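Long-range contacts in N-alpha-acetyltransferase 35, NatC auxiliary subunit (Saccharomyces cerevisiae, PDB 6YGA), which serves as an auxiliary subunit of the NatC N-terminal acetyltransferase complex, which acetylates the N-terminal methionine of the L-A virus Gag protein: residues B[490-494]-B[531-535]; B[318-322]-B[366-370]; B[437-441]-B[478-483]; B[648-652]-B[668-672]. All coordinates share one frame. Residue numbers count along the deposited sequence, not the author numbering.

Overall arrangement
The four contacts are all helix-to-helix, and all lie in the TPR-related region of the chain. Each is partly buried rather than wholly core. Interactions 1, 3 and 4 join antiparallel neighbours, whereas interaction 2 sets the start of one helix against the last turns of another. Interactions 1 and 3 share helix 465-506, their centres about 16 Å apart. Interaction 2 touches both: E370 O meets T534 OG1 of interaction 1, and H367 and V368 pack on W438 of interaction 3. Interaction 4 stands apart, its nearest atoms about 9 Å from interaction 2. The chemistry differs: aliphatic with a salt bridge in 1, carboxylate-to-backbone in 2, aromatic in 3, and aliphatic with a more exposed margin in 4.

Interaction 1 (B[490-494]-B[531-535]); sequences IESNI and LQATK
This is an antiparallel helix-helix contact inside the long hairpin formed by helices 465-506 and 511-564. Both segments are regular alpha helix, their axes coming within 9.8 Å at a signed crossing angle of -152°, and the closest CA pair is I490 with K535, 6.3 Å apart. I490 (chi1 and chi2 both m) and I494 (mt) point toward L531 (mt): I494 CG1 lies 3.8 Å from L531 CB, and I490 CG2 lies 3.9 Å from L531 CD2. I490 CD1 also reaches T534 CG2 at 3.9 Å, while the T534 hydroxyl hydrogen-bonds to E370 O on helix 360-372. K535 is extended, all four chi angles trans, so its methylenes pass I494 (CD to I494 CD1, 3.8 Å) before NZ donates to E491 OE2 at 2.5 Å in a salt bridge. E491 starts sideways; chi1 -104° and chi2 m bring its carboxylate there. I494 CG2 packs 3.7 Å from Q532 NE2. The result is an antiparallel helical hairpin with an aliphatic seam, in the TPR-like region.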
loop_
_atom_site.group_PDB
_atom_site.type_symbol
_atom_site.label_atom_id
_atom_site.label_comp_id
_atom_site.label_asym_id
_atom_site.label_seq_id
_atom_site.Cartn_x
_atom_site.Cartn_y
_atom_site.Cartn_z
ATOM N N ILE B 490 -6.452 17.840 36.934
ATOM C CA ILE B 490 -5.056 18.189 37.176
ATOM C C ILE B 490 -4.965 19.475 37.984
ATOM O O ILE B 490 -4.217 19.565 38.965
ATOM C CB ILE B 490 -4.292 18.313 35.845
ATOM C CG1 ILE B 490 -4.324 16.989 35.079
ATOM C CG2 ILE B 490 -2.860 18.763 36.101
ATOM C CD1 ILE B 490 -3.656 15.845 35.812
ATOM N N GLU B 491 -5.728 20.495 37.580
ATOM C CA GLU B 491 -5.709 21.766 38.296
ATOM C C GLU B 491 -6.192 21.596 39.729
ATOM O O GLU B 491 -5.678 22.246 40.646
ATOM C CB GLU B 491 -6.558 22.797 37.553
ATOM C CG GLU B 491 -5.744 23.829 36.791
ATOM C CD GLU B 491 -5.050 24.814 37.713
ATOM O OE1 GLU B 491 -5.636 25.160 38.760
ATOM O OE2 GLU B 491 -3.921 25.241 37.394
ATOM N N SER B 492 -7.177 20.720 39.942
ATOM C CA SER B 492 -7.638 20.438 41.297
ATOM C C SER B 492 -6.523 19.839 42.148
ATOM O O SER B 492 -6.377 20.185 43.326
ATOM C CB SER B 492 -8.849 19.506 41.250
ATOM O OG SER B 492 -9.117 18.950 42.523
ATOM N N ASN B 493 -5.721 18.941 41.568
ATOM C CA ASN B 493 -4.598 18.369 42.304
ATOM C C ASN B 493 -3.523 19.417 42.564
ATOM O O ASN B 493 -2.909 19.430 43.638
ATOM C CB ASN B 493 -4.013 17.178 41.541
ATOM C CG ASN B 493 -4.986 16.017 41.424
ATOM O OD1 ASN B 493 -5.924 15.897 42.209
ATOM N ND2 ASN B 493 -4.760 15.152 40.443
ATOM N N ILE B 494 -3.278 20.300 41.590
ATOM C CA ILE B 494 -2.301 21.368 41.778
ATOM C C ILE B 494 -2.747 22.305 42.894
ATOM O O ILE B 494 -1.950 22.684 43.760
ATOM C CB ILE B 494 -2.070 22.126 40.456
ATOM C CG1 ILE B 494 -1.353 21.235 39.435
ATOM C CG2 ILE B 494 -1.274 23.403 40.698
ATOM C CD1 ILE B 494 -1.132 21.899 38.084
ATOM N N LEU B 531 2.617 17.170 37.518
ATOM C CA LEU B 531 1.315 17.808 37.343
ATOM C C LEU B 531 1.419 19.034 36.445
ATOM O O LEU B 531 0.583 19.233 35.556
ATOM C CB LEU B 531 0.728 18.188 38.701
ATOM C CG LEU B 531 0.112 17.062 39.532
ATOM C CD1 LEU B 531 -0.113 17.520 40.965
ATOM C CD2 LEU B 531 -1.193 16.593 38.908
ATOM N N GLN B 532 2.438 19.870 36.660
ATOM C CA GLN B 532 2.607 21.040 35.807
ATOM C C GLN B 532 2.890 20.630 34.370
ATOM O O GLN B 532 2.347 21.222 33.429
ATOM C CB GLN B 532 3.729 21.928 36.341
ATOM C CG GLN B 532 3.440 22.552 37.696
ATOM C CD GLN B 532 2.364 23.624 37.639
ATOM O OE1 GLN B 532 2.019 24.121 36.566
ATOM N NE2 GLN B 532 1.832 23.989 38.801
ATOM N N ALA B 533 3.732 19.615 34.177
ATOM C CA ALA B 533 4.045 19.168 32.824
ATOM C C ALA B 533 2.808 18.598 32.141
ATOM O O ALA B 533 2.544 18.886 30.968
ATOM C CB ALA B 533 5.174 18.137 32.858
ATOM N N THR B 534 2.037 17.782 32.865
ATOM C CA THR B 534 0.794 17.253 32.313
ATOM C C THR B 534 -0.198 18.371 32.018
ATOM O O THR B 534 -0.870 18.356 30.980
ATOM C CB THR B 534 0.195 16.230 33.279
ATOM O OG1 THR B 534 1.065 15.095 33.368
ATOM C CG2 THR B 534 -1.176 15.770 32.806
ATOM N N LYS B 535 -0.297 19.359 32.912
ATOM C CA LYS B 535 -1.210 20.473 32.677
ATOM C C LYS B 535 -0.863 21.209 31.388
ATOM O O LYS B 535 -1.747 21.530 30.587
ATOM C CB LYS B 535 -1.185 21.430 33.867
ATOM C CG LYS B 535 -1.984 22.703 33.653
ATOM C CD LYS B 535 -1.749 23.696 34.777
ATOM C CE LYS B 535 -2.495 24.991 34.511
ATOM N NZ LYS B 535 -2.325 25.978 35.609
#

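Interaction 2 (B[318-322]-B[366-370]). With EDO (1,2-ethanediol), chain C.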
loop_
_atom_site.group_PDB
_atom_site.type_symbol
_atom_site.label_atom_id
_atom_site.label_comp_id
_atom_site.label_asym_id
_atom_site.label_seq_id
_atom_site.Cartn_x
_atom_site.Cartn_y
_atom_site.Cartn_z
ATOM N N SER B 318 11.466 10.897 26.781
ATOM C CA SER B 318 10.143 10.759 27.368
ATOM C C SER B 318 9.231 10.041 26.385
ATOM O O SER B 318 9.541 9.912 25.197
ATOM C CB SER B 318 9.553 12.122 27.756
ATOM O OG SER B 318 9.242 12.898 26.612
ATOM N N ALA B 319 8.096 9.565 26.903
ATOM C CA ALA B 319 7.112 8.916 26.044
ATOM C C ALA B 319 6.481 9.904 25.075
ATOM O O ALA B 319 6.088 9.522 23.967
ATOM C CB ALA B 319 6.034 8.239 26.890
ATOM N N LEU B 320 6.381 11.174 25.468
ATOM C CA LEU B 320 5.795 12.173 24.583
ATOM C C LEU B 320 6.701 12.463 23.395
ATOM O O LEU B 320 6.210 12.761 22.300
ATOM C CB LEU B 320 5.500 13.453 25.366
ATOM C CG LEU B 320 4.706 14.545 24.650
ATOM C CD1 LEU B 320 3.496 13.950 23.953
ATOM C CD2 LEU B 320 4.279 15.615 25.643
ATOM N N GLU B 321 8.018 12.363 23.583
ATOM C CA GLU B 321 8.937 12.612 22.478
ATOM C C GLU B 321 8.888 11.485 21.449
ATOM O O GLU B 321 8.970 11.741 20.243
ATOM C CB GLU B 321 10.355 12.817 23.011
ATOM C CG GLU B 321 10.554 14.182 23.667
ATOM C CD GLU B 321 11.955 14.384 24.211
ATOM O OE1 GLU B 321 12.718 13.397 24.272
ATOM O OE2 GLU B 321 12.296 15.530 24.579
ATOM N N THR B 322 8.750 10.233 21.902
ATOM C CA THR B 322 8.547 9.135 20.959
ATOM C C THR B 322 7.180 9.231 20.292
ATOM O O THR B 322 7.053 8.987 19.086
ATOM C CB THR B 322 8.689 7.782 21.662
ATOM O OG1 THR B 322 7.736 7.689 22.729
ATOM C CG2 THR B 322 10.090 7.605 22.217
ATOM N N LEU B 366 4.581 4.810 31.086
ATOM C CA LEU B 366 5.079 6.168 30.895
ATOM C C LEU B 366 4.073 7.020 30.133
ATOM O O LEU B 366 3.892 8.203 30.443
ATOM C CB LEU B 366 6.420 6.143 30.166
ATOM C CG LEU B 366 7.675 6.084 31.036
ATOM C CD1 LEU B 366 8.901 5.864 30.169
ATOM C CD2 LEU B 366 7.817 7.363 31.851
ATOM N N HIS B 367 3.412 6.439 29.128
ATOM C CA HIS B 367 2.392 7.184 28.398
ATOM C C HIS B 367 1.236 7.563 29.312
ATOM O O HIS B 367 0.758 8.703 29.282
ATOM C CB HIS B 367 1.884 6.370 27.207
ATOM C CG HIS B 367 2.877 6.240 26.096
ATOM N ND1 HIS B 367 4.021 5.480 26.208
ATOM C CD2 HIS B 367 2.900 6.775 24.852
ATOM C CE1 HIS B 367 4.706 5.551 25.081
ATOM N NE2 HIS B 367 4.048 6.331 24.243
ATOM N N VAL B 368 0.777 6.620 30.137
ATOM C CA VAL B 368 -0.320 6.904 31.057
ATOM C C VAL B 368 0.095 7.963 32.068
ATOM O O VAL B 368 -0.684 8.863 32.402
ATOM C CB VAL B 368 -0.781 5.611 31.755
ATOM C CG1 VAL B 368 -1.893 5.911 32.748
ATOM C CG2 VAL B 368 -1.233 4.587 30.725
ATOM N N LYS B 369 1.334 7.880 32.559
ATOM C CA LYS B 369 1.800 8.817 33.575
ATOM C C LYS B 369 1.883 10.237 33.032
ATOM O O LYS B 369 1.481 11.189 33.708
ATOM C CB LYS B 369 3.158 8.369 34.112
ATOM C CG LYS B 369 3.876 9.404 34.958
ATOM C CD LYS B 369 4.950 8.743 35.806
ATOM C CE LYS B 369 6.112 9.682 36.073
ATOM N NZ LYS B 369 6.909 9.942 34.840
ATOM N N GLU B 370 2.401 10.408 31.816
ATOM C CA GLU B 370 2.536 11.758 31.280
ATOM C C GLU B 370 1.183 12.353 30.909
ATOM O O GLU B 370 1.032 13.579 30.900
ATOM C CB GLU B 370 3.491 11.762 30.082
ATOM C CG GLU B 370 4.921 11.365 30.449
ATOM C CD GLU B 370 5.854 11.276 29.246
ATOM O OE1 GLU B 370 5.644 12.016 28.267
ATOM O OE2 GLU B 370 6.800 10.458 29.278
HETATM C C1 EDO C . 1.239 10.034 25.778
HETATM O O1 EDO C . 0.417 10.426 26.883
HETATM C C2 EDO C . 0.362 9.572 24.620
HETATM O O2 EDO C . -0.425 8.445 25.025
#
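The residues 318-322 open a helix: S318, with an extended backbone (phi/psi -154/165°), is the N-cap, and A319 begins the helical turn. Segment 366-370 is regular alpha helix near the C-terminal end of helix 360-372. The CA atoms of A319 and H367 are the closest pair, 5.6 Å apart. The S318 side chain caps its own helix weakly, OG accepting from E321 N at 3.3 Å. E370 adds a carboxylate from the other helix: OE2 accepts from A319 N at 2.8 Å, and OE1 accepts weakly from L320 N at 3.0 Å. Thus the amides of A319 and L320, which lack the i-4 acceptor of a regular helix, meet an acidic side chain, joining two helices of the TPR-like helical region. A319, with its short side chain pointing toward the partner, sits over the H367 ring in a CH-pi contact, CB 3.5 Å from the ring centroid, and packs CB to CB with L366 at 3.9 Å. The imidazole is held by F363 O at ND1 and by the Y399 hydroxyl at NE2. A 1,2-ethanediol, probably from the crystallisation liquor, donates through O1 to H367 O at 3.0 Å and also hydrogen-bonds W438 NE1 of helix 433-456.

Interaction 3 (B[437-441]-B[478-483]); sequences SWTYF and HLETFL. With EDO (1,2-ethanediol), chain C.
Helices 433-456 and 465-506, consecutive in the chain, pack here as an antiparallel pair within the TPR-like helical region. Both segments are regular alpha helix, with axes 11.4 Å apart at closest approach and a signed crossing angle of -151°; F441 and L479 have the nearest CA atoms, at 7.4 Å. The main bump is F482 (chi1 167°, t), whose ring enters the hollow lined by S437, Y440 and F441. Y440 (chi1 t) turns its ring edge onto the F482 face in a T-shaped stack, with centroids 5.1 Å apart and planes at 78°. S437 OG lies near the F482 ring plane, 3.2 Å from CZ, and F441 CB is 3.8 Å from F482 CE2. In return, the F441 ring (chi1 164°, t) fits against L479 and L483, its CD1 4.1 Å from both L479 CD1 and L483 CD2. W438 NE1 donates to O2 of a 1,2-ethanediol at 2.7 Å. A water links the helices beside the rings, 3.1 Å from Y440 OH, and donates to H478 O, also at 3.1 Å.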
loop_
_atom_site.group_PDB
_atom_site.type_symbol
_atom_site.label_atom_id
_atom_site.label_comp_id
_atom_site.label_asym_id
_atom_site.label_seq_id
_atom_site.Cartn_x
_atom_site.Cartn_y
_atom_site.Cartn_z
ATOM N N SER B 437 -9.327 6.011 31.126
ATOM C CA SER B 437 -9.247 7.367 30.588
ATOM C C SER B 437 -8.225 7.455 29.458
ATOM O O SER B 437 -8.509 8.014 28.393
ATOM C CB SER B 437 -8.911 8.353 31.709
ATOM O OG SER B 437 -8.423 9.581 31.201
ATOM N N TRP B 438 -7.028 6.900 29.668
ATOM C CA TRP B 438 -5.995 6.965 28.637
ATOM C C TRP B 438 -6.390 6.159 27.404
ATOM O O TRP B 438 -6.131 6.583 26.271
ATOM C CB TRP B 438 -4.659 6.470 29.188
ATOM C CG TRP B 438 -3.550 6.511 28.178
ATOM C CD1 TRP B 438 -2.698 7.550 27.940
ATOM C CD2 TRP B 438 -3.177 5.469 27.267
ATOM N NE1 TRP B 438 -1.815 7.219 26.939
ATOM C CE2 TRP B 438 -2.089 5.947 26.509
ATOM C CE3 TRP B 438 -3.656 4.180 27.017
ATOM C CZ2 TRP B 438 -1.472 5.181 25.521
ATOM C CZ3 TRP B 438 -3.044 3.422 26.035
ATOM C CH2 TRP B 438 -1.963 3.924 25.300
ATOM N N THR B 439 -7.003 4.990 27.605
ATOM C CA THR B 439 -7.494 4.209 26.474
ATOM C C THR B 439 -8.531 4.991 25.679
ATOM O O THR B 439 -8.533 4.957 24.444
ATOM C CB THR B 439 -8.087 2.885 26.964
ATOM O OG1 THR B 439 -7.141 2.220 27.810
ATOM C CG2 THR B 439 -8.422 1.981 25.783
ATOM N N TYR B 440 -9.417 5.710 26.372
ATOM C CA TYR B 440 -10.427 6.500 25.677
ATOM C C TYR B 440 -9.783 7.591 24.834
ATOM O O TYR B 440 -10.200 7.833 23.694
ATOM C CB TYR B 440 -11.410 7.097 26.682
ATOM C CG TYR B 440 -12.529 7.891 26.049
ATOM C CD1 TYR B 440 -13.460 7.277 25.219
ATOM C CD2 TYR B 440 -12.663 9.249 26.296
ATOM C CE1 TYR B 440 -14.488 7.999 24.644
ATOM C CE2 TYR B 440 -13.685 9.978 25.728
ATOM C CZ TYR B 440 -14.595 9.351 24.903
ATOM O OH TYR B 440 -15.614 10.081 24.337
ATOM N N PHE B 441 -8.753 8.249 25.371
ATOM C CA PHE B 441 -8.057 9.282 24.610
ATOM C C PHE B 441 -7.456 8.717 23.329
ATOM O O PHE B 441 -7.559 9.337 22.264
ATOM C CB PHE B 441 -6.964 9.926 25.461
ATOM C CG PHE B 441 -5.972 10.711 24.656
ATOM C CD1 PHE B 441 -6.288 11.977 24.186
ATOM C CD2 PHE B 441 -4.729 10.178 24.356
ATOM C CE1 PHE B 441 -5.380 12.698 23.437
ATOM C CE2 PHE B 441 -3.818 10.893 23.606
ATOM C CZ PHE B 441 -4.142 12.155 23.147
ATOM N N HIS B 478 -16.450 15.888 21.649
ATOM C CA HIS B 478 -16.358 14.963 22.774
ATOM C C HIS B 478 -14.928 14.848 23.286
ATOM O O HIS B 478 -14.705 14.719 24.496
ATOM C CB HIS B 478 -16.896 13.589 22.374
ATOM C CG HIS B 478 -18.389 13.501 22.382
ATOM N ND1 HIS B 478 -19.096 12.975 23.441
ATOM C CD2 HIS B 478 -19.311 13.874 21.463
ATOM C CE1 HIS B 478 -20.389 13.026 23.174
ATOM N NE2 HIS B 478 -20.546 13.568 21.980
ATOM N N LEU B 479 -13.944 14.891 22.384
ATOM C CA LEU B 479 -12.555 14.834 22.825
ATOM C C LEU B 479 -12.170 16.090 23.597
ATOM O O LEU B 479 -11.448 16.012 24.598
ATOM C CB LEU B 479 -11.625 14.628 21.630
ATOM C CG LEU B 479 -10.138 14.517 21.973
ATOM C CD1 LEU B 479 -9.912 13.494 23.078
ATOM C CD2 LEU B 479 -9.335 14.153 20.740
ATOM N N GLU B 480 -12.650 17.256 23.158
ATOM C CA GLU B 480 -12.331 18.488 23.873
ATOM C C GLU B 480 -12.979 18.500 25.254
ATOM O O GLU B 480 -12.354 18.920 26.235
ATOM C CB GLU B 480 -12.768 19.704 23.056
ATOM C CG GLU B 480 -12.278 21.035 23.613
ATOM C CD GLU B 480 -13.376 22.076 23.685
ATOM O OE1 GLU B 480 -14.535 21.738 23.363
ATOM O OE2 GLU B 480 -13.082 23.228 24.066
ATOM N N THR B 481 -14.227 18.029 25.350
ATOM C CA THR B 481 -14.895 17.935 26.648
ATOM C C THR B 481 -14.145 16.995 27.582
ATOM O O THR B 481 -13.939 17.307 28.761
ATOM C CB THR B 481 -16.337 17.462 26.467
ATOM O OG1 THR B 481 -17.071 18.424 25.698
ATOM C CG2 THR B 481 -17.015 17.275 27.816
ATOM N N PHE B 482 -13.727 15.837 27.068
ATOM C CA PHE B 482 -12.939 14.901 27.864
ATOM C C PHE B 482 -11.618 15.522 28.300
ATOM O O PHE B 482 -11.223 15.398 29.464
ATOM C CB PHE B 482 -12.705 13.619 27.061
ATOM C CG PHE B 482 -11.651 12.715 27.635
ATOM C CD1 PHE B 482 -11.944 11.867 28.695
ATOM C CD2 PHE B 482 -10.373 12.695 27.098
ATOM C CE1 PHE B 482 -10.976 11.028 29.217
ATOM C CE2 PHE B 482 -9.400 11.858 27.616
ATOM C CZ PHE B 482 -9.703 11.023 28.675
ATOM N N LEU B 483 -10.922 16.202 27.383
ATOM C CA LEU B 483 -9.645 16.811 27.744
ATOM C C LEU B 483 -9.830 17.942 28.747
ATOM O O LEU B 483 -8.991 18.132 29.636
ATOM C CB LEU B 483 -8.930 17.321 26.497
ATOM C CG LEU B 483 -8.349 16.270 25.554
ATOM C CD1 LEU B 483 -7.801 16.955 24.319
ATOM C CD2 LEU B 483 -7.270 15.440 26.246
HETATM C C1 EDO C . 1.239 10.034 25.778
HETATM O O1 EDO C . 0.417 10.426 26.883
HETATM C C2 EDO C . 0.362 9.572 24.620
HETATM O O2 EDO C . -0.425 8.445 25.025
HETATM O O HOH W 1 -16.288 12.562 25.998
#

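Interaction 4 (B[648-652]-B[668-672])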
loop_
_atom_site.group_PDB
_atom_site.type_symbol
_atom_site.label_atom_id
_atom_site.label_comp_id
_atom_site.label_asym_id
_atom_site.label_seq_id
_atom_site.Cartn_x
_atom_site.Cartn_y
_atom_site.Cartn_z
HETATM N N MSE B 648 3.073 27.169 17.062
HETATM C CA MSE B 648 4.366 27.234 16.390
HETATM C C MSE B 648 5.400 27.952 17.261
HETATM O O MSE B 648 6.552 27.526 17.329
HETATM C CB MSE B 648 4.231 27.911 15.020
HETATM C CG MSE B 648 3.395 27.104 14.020
HETATM SE SE MSE B 648 3.281 27.869 12.219
HETATM C CE MSE B 648 5.098 27.504 11.607
ATOM N N GLN B 649 4.985 29.024 17.941
ATOM C CA GLN B 649 5.876 29.676 18.899
ATOM C C GLN B 649 6.287 28.710 20.005
ATOM O O GLN B 649 7.461 28.649 20.390
ATOM C CB GLN B 649 5.206 30.913 19.501
ATOM C CG GLN B 649 4.622 31.892 18.494
ATOM C CD GLN B 649 5.661 32.496 17.571
ATOM O OE1 GLN B 649 6.859 32.467 17.853
ATOM N NE2 GLN B 649 5.201 33.052 16.457
ATOM N N GLY B 650 5.326 27.945 20.529
ATOM C CA GLY B 650 5.645 26.993 21.579
ATOM C C GLY B 650 6.615 25.925 21.118
ATOM O O GLY B 650 7.519 25.530 21.859
ATOM N N ILE B 651 6.447 25.453 19.880
ATOM C CA ILE B 651 7.372 24.472 19.320
ATOM C C ILE B 651 8.774 25.062 19.210
ATOM O O ILE B 651 9.767 24.403 19.540
ATOM C CB ILE B 651 6.857 23.969 17.959
ATOM C CG1 ILE B 651 5.553 23.191 18.132
ATOM C CG2 ILE B 651 7.891 23.091 17.282
ATOM C CD1 ILE B 651 4.933 22.754 16.822
ATOM N N LYS B 652 8.881 26.312 18.757
ATOM C CA LYS B 652 10.201 26.928 18.638
ATOM C C LYS B 652 10.815 27.195 20.006
ATOM O O LYS B 652 12.031 27.056 20.184
ATOM C CB LYS B 652 10.115 28.226 17.838
ATOM C CG LYS B 652 9.541 28.074 16.443
ATOM C CD LYS B 652 9.360 29.430 15.784
ATOM C CE LYS B 652 8.609 29.313 14.472
ATOM N NZ LYS B 652 8.413 30.649 13.848
ATOM N N GLN B 668 11.141 18.771 15.342
ATOM C CA GLN B 668 10.778 20.182 15.431
ATOM C C GLN B 668 10.511 20.776 14.054
ATOM O O GLN B 668 9.489 21.438 13.841
ATOM C CB GLN B 668 11.878 20.961 16.157
ATOM C CG GLN B 668 11.545 22.428 16.390
ATOM C CD GLN B 668 12.694 23.194 17.009
ATOM O OE1 GLN B 668 13.809 22.683 17.118
ATOM N NE2 GLN B 668 12.429 24.428 17.421
ATOM N N GLU B 669 11.413 20.536 13.098
ATOM C CA GLU B 669 11.227 21.078 11.756
ATOM C C GLU B 669 9.975 20.509 11.091
ATOM O O GLU B 669 9.208 21.248 10.462
ATOM C CB GLU B 669 12.463 20.799 10.896
ATOM C CG GLU B 669 13.789 21.301 11.463
ATOM C CD GLU B 669 14.555 20.225 12.212
ATOM O OE1 GLU B 669 13.940 19.518 13.038
ATOM O OE2 GLU B 669 15.772 20.082 11.971
ATOM N N LEU B 670 9.749 19.198 11.220
ATOM C CA LEU B 670 8.603 18.576 10.560
ATOM C C LEU B 670 7.287 19.059 11.158
ATOM O O LEU B 670 6.306 19.251 10.429
ATOM C CB LEU B 670 8.705 17.051 10.642
ATOM C CG LEU B 670 9.832 16.390 9.840
ATOM C CD1 LEU B 670 10.113 14.971 10.324
ATOM C CD2 LEU B 670 9.511 16.385 8.355
ATOM N N SER B 671 7.240 19.266 12.475
ATOM C CA SER B 671 6.003 19.746 13.085
ATOM C C SER B 671 5.723 21.191 12.690
ATOM O O SER B 671 4.564 21.569 12.483
ATOM C CB SER B 671 6.060 19.594 14.606
ATOM O OG SER B 671 7.086 20.390 15.170
ATOM N N LEU B 672 6.768 22.013 12.577
ATOM C CA LEU B 672 6.586 23.369 12.071
ATOM C C LEU B 672 6.084 23.346 10.635
ATOM O O LEU B 672 5.166 24.090 10.271
ATOM C CB LEU B 672 7.897 24.149 12.169
ATOM C CG LEU B 672 8.342 24.553 13.576
ATOM C CD1 LEU B 672 9.717 25.196 13.537
ATOM C CD2 LEU B 672 7.325 25.492 14.209
#
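An antiparallel helical hairpin brings the C-terminal end of helix 619-653 against the first turn of helix 668-701; the segment axes run at 173° and approach to 10.2 Å. L672 buries the most surface, and its CD2 methyl is shared by several partners: it lies 3.9 Å from I651 CG2, 4.0 Å from K652 CE and 4.0 Å from M648 CE. M648 is a selenomethionine; M648 CE also rests 3.7 Å from L672 O, and the residue touches Y675 one turn further along helix 668-701. I651 is second in buried area, and its CA-to-CB bond points toward the opposite helix. Besides L672, its CG2 meets S671 OG at 3.5 Å and Q668 CG at 3.8 Å, so the isoleucine sits between residues one turn apart, with T664 of the connecting loop also against it. The helix ends therefore join mainly through aliphatic packing, and the margin is more open at K652. Q668, next in buried area, extends in trans chi1 and chi2 conformation across the C-terminal end of the partner helix, where the amide NE2 comes within 3.6 Å of K652 CA and 3.4 Å of I651 O.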